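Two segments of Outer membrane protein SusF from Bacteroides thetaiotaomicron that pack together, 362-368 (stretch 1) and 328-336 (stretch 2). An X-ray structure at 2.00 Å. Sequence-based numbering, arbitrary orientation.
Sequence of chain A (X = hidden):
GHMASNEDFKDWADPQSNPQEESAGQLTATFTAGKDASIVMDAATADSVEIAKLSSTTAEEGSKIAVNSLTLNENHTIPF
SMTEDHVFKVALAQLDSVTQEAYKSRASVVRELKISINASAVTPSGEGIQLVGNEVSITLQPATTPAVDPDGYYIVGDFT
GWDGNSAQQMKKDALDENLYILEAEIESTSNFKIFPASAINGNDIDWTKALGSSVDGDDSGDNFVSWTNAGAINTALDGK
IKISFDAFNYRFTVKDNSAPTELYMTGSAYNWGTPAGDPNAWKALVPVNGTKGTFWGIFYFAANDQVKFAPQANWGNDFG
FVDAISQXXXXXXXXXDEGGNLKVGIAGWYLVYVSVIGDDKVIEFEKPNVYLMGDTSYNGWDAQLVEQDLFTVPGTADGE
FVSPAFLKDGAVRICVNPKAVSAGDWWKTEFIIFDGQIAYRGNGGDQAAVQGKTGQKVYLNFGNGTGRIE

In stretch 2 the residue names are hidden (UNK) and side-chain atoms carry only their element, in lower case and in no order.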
# COMPACT_ATOMS: atom_id res chain seq x y z
N VAL A 362 -2.73 4.34 -7.13
CA VAL A 362 -4.07 3.74 -7.01
C VAL A 362 -4.99 4.36 -8.08
O VAL A 362 -4.91 5.56 -8.36
CB VAL A 362 -4.66 4.00 -5.60
CG1 VAL A 362 -6.07 3.50 -5.50
CG2 VAL A 362 -3.79 3.35 -4.54
N ILE A 363 -5.71 3.51 -8.81
CA ILE A 363 -6.75 3.98 -9.74
C ILE A 363 -8.06 3.32 -9.38
O ILE A 363 -8.06 2.12 -9.09
CB ILE A 363 -6.38 3.64 -11.18
CG1 ILE A 363 -5.10 4.35 -11.56
CG2 ILE A 363 -7.53 3.98 -12.14
CD1 ILE A 363 -4.45 3.83 -12.86
N GLU A 364 -9.10 4.13 -9.12
CA GLU A 364 -10.46 3.60 -8.89
C GLU A 364 -11.45 4.15 -9.92
O GLU A 364 -11.31 5.29 -10.37
CB GLU A 364 -10.95 3.92 -7.48
CG GLU A 364 -10.05 3.37 -6.37
CD GLU A 364 -10.12 1.82 -6.25
OE1 GLU A 364 -9.22 1.12 -6.79
OE2 GLU A 364 -11.08 1.33 -5.64
N PHE A 365 -12.33 3.27 -10.42
CA PHE A 365 -13.54 3.68 -11.13
C PHE A 365 -14.75 3.49 -10.27
O PHE A 365 -14.92 2.43 -9.67
CB PHE A 365 -13.72 2.89 -12.40
CG PHE A 365 -12.85 3.35 -13.50
CD1 PHE A 365 -11.48 3.48 -13.32
CD2 PHE A 365 -13.40 3.62 -14.75
CE1 PHE A 365 -10.67 3.90 -14.35
CE2 PHE A 365 -12.60 4.04 -15.80
CZ PHE A 365 -11.22 4.20 -15.60
N GLU A 366 -15.60 4.50 -10.22
CA GLU A 366 -16.74 4.51 -9.31
C GLU A 366 -18.01 4.98 -10.01
O GLU A 366 -17.94 5.52 -11.08
CB GLU A 366 -16.45 5.40 -8.13
CG GLU A 366 -15.56 4.73 -7.07
CD GLU A 366 -14.99 5.73 -6.07
OE1 GLU A 366 -15.78 6.47 -5.43
OE2 GLU A 366 -13.75 5.74 -5.91
N LYS A 367 -19.16 4.80 -9.38
CA LYS A 367 -20.40 5.33 -9.95
C LYS A 367 -20.26 6.86 -10.06
O LYS A 367 -19.80 7.51 -9.11
CB LYS A 367 -21.59 4.99 -9.05
CG LYS A 367 -21.86 3.48 -8.88
CD LYS A 367 -22.49 2.88 -10.12
CE LYS A 367 -24.00 2.78 -9.98
NZ LYS A 367 -24.71 3.84 -10.76
N PRO A 368 -20.64 7.44 -11.22
CA PRO A 368 -20.61 8.91 -11.40
C PRO A 368 -21.73 9.60 -10.66
O PRO A 368 -22.65 10.10 -11.29
CB PRO A 368 -20.83 9.06 -12.90
CG PRO A 368 -21.75 7.93 -13.23
CD PRO A 368 -21.30 6.76 -12.35
N UNK A 328 -13.78 -4.26 -6.94
CA UNK A 328 -14.96 -3.42 -7.24
C UNK A 328 -14.80 -2.68 -8.54
O UNK A 328 -15.64 -2.77 -9.42
c UNK A 328 -14.59 -3.65 -3.96
o UNK A 328 -13.48 -3.95 -4.51
c UNK A 328 -15.22 -2.41 -6.12
o UNK A 328 -14.82 -3.89 -2.76
c UNK A 328 -15.73 -3.01 -4.82
N UNK A 329 -13.73 -1.90 -8.65
CA UNK A 329 -13.52 -1.10 -9.83
C UNK A 329 -13.53 -2.00 -11.01
O UNK A 329 -13.97 -1.61 -12.10
o UNK A 329 -12.18 0.60 -8.76
c UNK A 329 -12.17 -0.37 -9.77
N UNK A 330 -12.80 -3.10 -10.87
CA UNK A 330 -12.55 -3.98 -12.01
C UNK A 330 -13.87 -4.56 -12.49
O UNK A 330 -14.12 -4.64 -13.70
c UNK A 330 -7.87 -5.58 -11.35
n UNK A 330 -7.04 -6.40 -10.48
c UNK A 330 -11.60 -5.11 -11.61
c UNK A 330 -10.16 -4.73 -11.61
c UNK A 330 -9.33 -5.86 -11.11
N UNK A 331 -14.73 -4.90 -11.54
CA UNK A 331 -16.06 -5.43 -11.81
C UNK A 331 -16.96 -4.35 -12.37
O UNK A 331 -17.68 -4.58 -13.35
o UNK A 331 -15.25 -7.88 -10.91
c UNK A 331 -16.68 -6.00 -10.53
o UNK A 331 -16.33 -7.79 -9.00
c UNK A 331 -16.06 -7.33 -10.12
N UNK A 332 -17.01 -3.20 -11.69
CA UNK A 332 -17.93 -2.15 -12.09
C UNK A 332 -17.70 -1.72 -13.54
O UNK A 332 -18.66 -1.58 -14.31
c UNK A 332 -18.69 0.24 -11.57
c UNK A 332 -17.83 -0.95 -11.14
c UNK A 332 -18.26 1.56 -10.86
c UNK A 332 -20.17 -0.06 -11.33
N UNK A 333 -16.44 -1.59 -13.94
CA UNK A 333 -16.13 -0.97 -15.24
C UNK A 333 -15.53 -1.96 -16.21
O UNK A 333 -15.15 -1.61 -17.33
c UNK A 333 -15.18 0.24 -15.05
N UNK A 334 -15.34 -3.18 -15.74
CA UNK A 334 -14.75 -4.22 -16.57
C UNK A 334 -13.33 -3.93 -16.95
O UNK A 334 -12.95 -4.11 -18.11
N UNK A 335 -12.51 -3.52 -15.97
CA UNK A 335 -11.16 -2.99 -16.27
C UNK A 335 -10.17 -4.14 -16.51
O UNK A 335 -10.18 -5.12 -15.79
c UNK A 335 -10.64 -2.11 -15.11
c UNK A 335 -11.36 0.17 -15.94
c UNK A 335 -11.43 -0.85 -14.76
c UNK A 335 -10.87 -0.24 -13.47
N UNK A 336 -9.21 -3.94 -17.40
CA UNK A 336 -8.13 -4.89 -17.52
C UNK A 336 -6.85 -4.27 -18.04
O UNK A 336 -6.84 -3.13 -18.51
c UNK A 336 -8.55 -6.07 -18.43
o UNK A 336 -8.62 -5.65 -19.80

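Position 328 lies in a helix that begins earlier in the chain. Its side chain is three carbons in a row, the third carrying two oxygens, and its CB stays 5.6 Å from E364 OE2. A carboxylate after two methylene carbons is glutamate, E328.

Position 329 has one carbon and one oxygen, and its CA-to-CB bond points toward the strand. The single oxygen accepts a hydrogen bond from F365 N at 3.1 Å, with an angle of 142° at the hydrogen. One carbon ending in a hydroxyl is serine, S329.

At position 330 four carbons run in a row to a nitrogen; the CA-to-CB bond points away from stretch 1, and the chain is extended beyond CB (chi2 to chi4 all t): lysine, K330. Position 331 carries two carbons, the second bearing two oxygens. This is one carbon shorter than E328 and out of reach of the strand; two terminal oxygens and no nitrogen make it aspartate, D331.

Position 332 has four carbons forked at the second, and its CA-to-CB bond points toward stretch 1. One terminal carbon lies 3.5 Å from E366 C and 3.7 Å from F365 O; the other approaches K367 CD at 3.9 Å. The fork beyond CB makes it leucine, L332, and the two methyls are CD2 and CD1 respectively. Its backbone N bonds to E328 O at 2.7 Å, a helical i to i-4 link.

Position 333 has a single carbon, CB, 3.8 Å from F365 CD2, hence alanine, A333. Position 334 has no side-chain atoms and is glycine, G334; its phi of 65° suits that residue as the chain leaves helical geometry. Position 335 again shows four carbons forked at the second, with one terminal carbon 3.9 Å from the centroid of the F365 ring and 5° off its normal. It is leucine, L335, and that carbon is CD2. Position 336, one carbon and one oxygen, is serine, S336, whose side chain is out of reach of stretch 1.

The contact centres on F365, which gives up 93 Å² of the 351 Å² buried in total. Its backbone is tied to the helix through S329 OG, where the CA atoms of F365 and S329 come within 5.0 Å. Its ring meets A333 obliquely and takes L335 over one face, while L332 packs along the backbone from F365 to K367. A single assigned hydrogen bond thus links strand and helix, with these packing contacts beside it.

Stretch 2 328-336: ESKDLAGLS
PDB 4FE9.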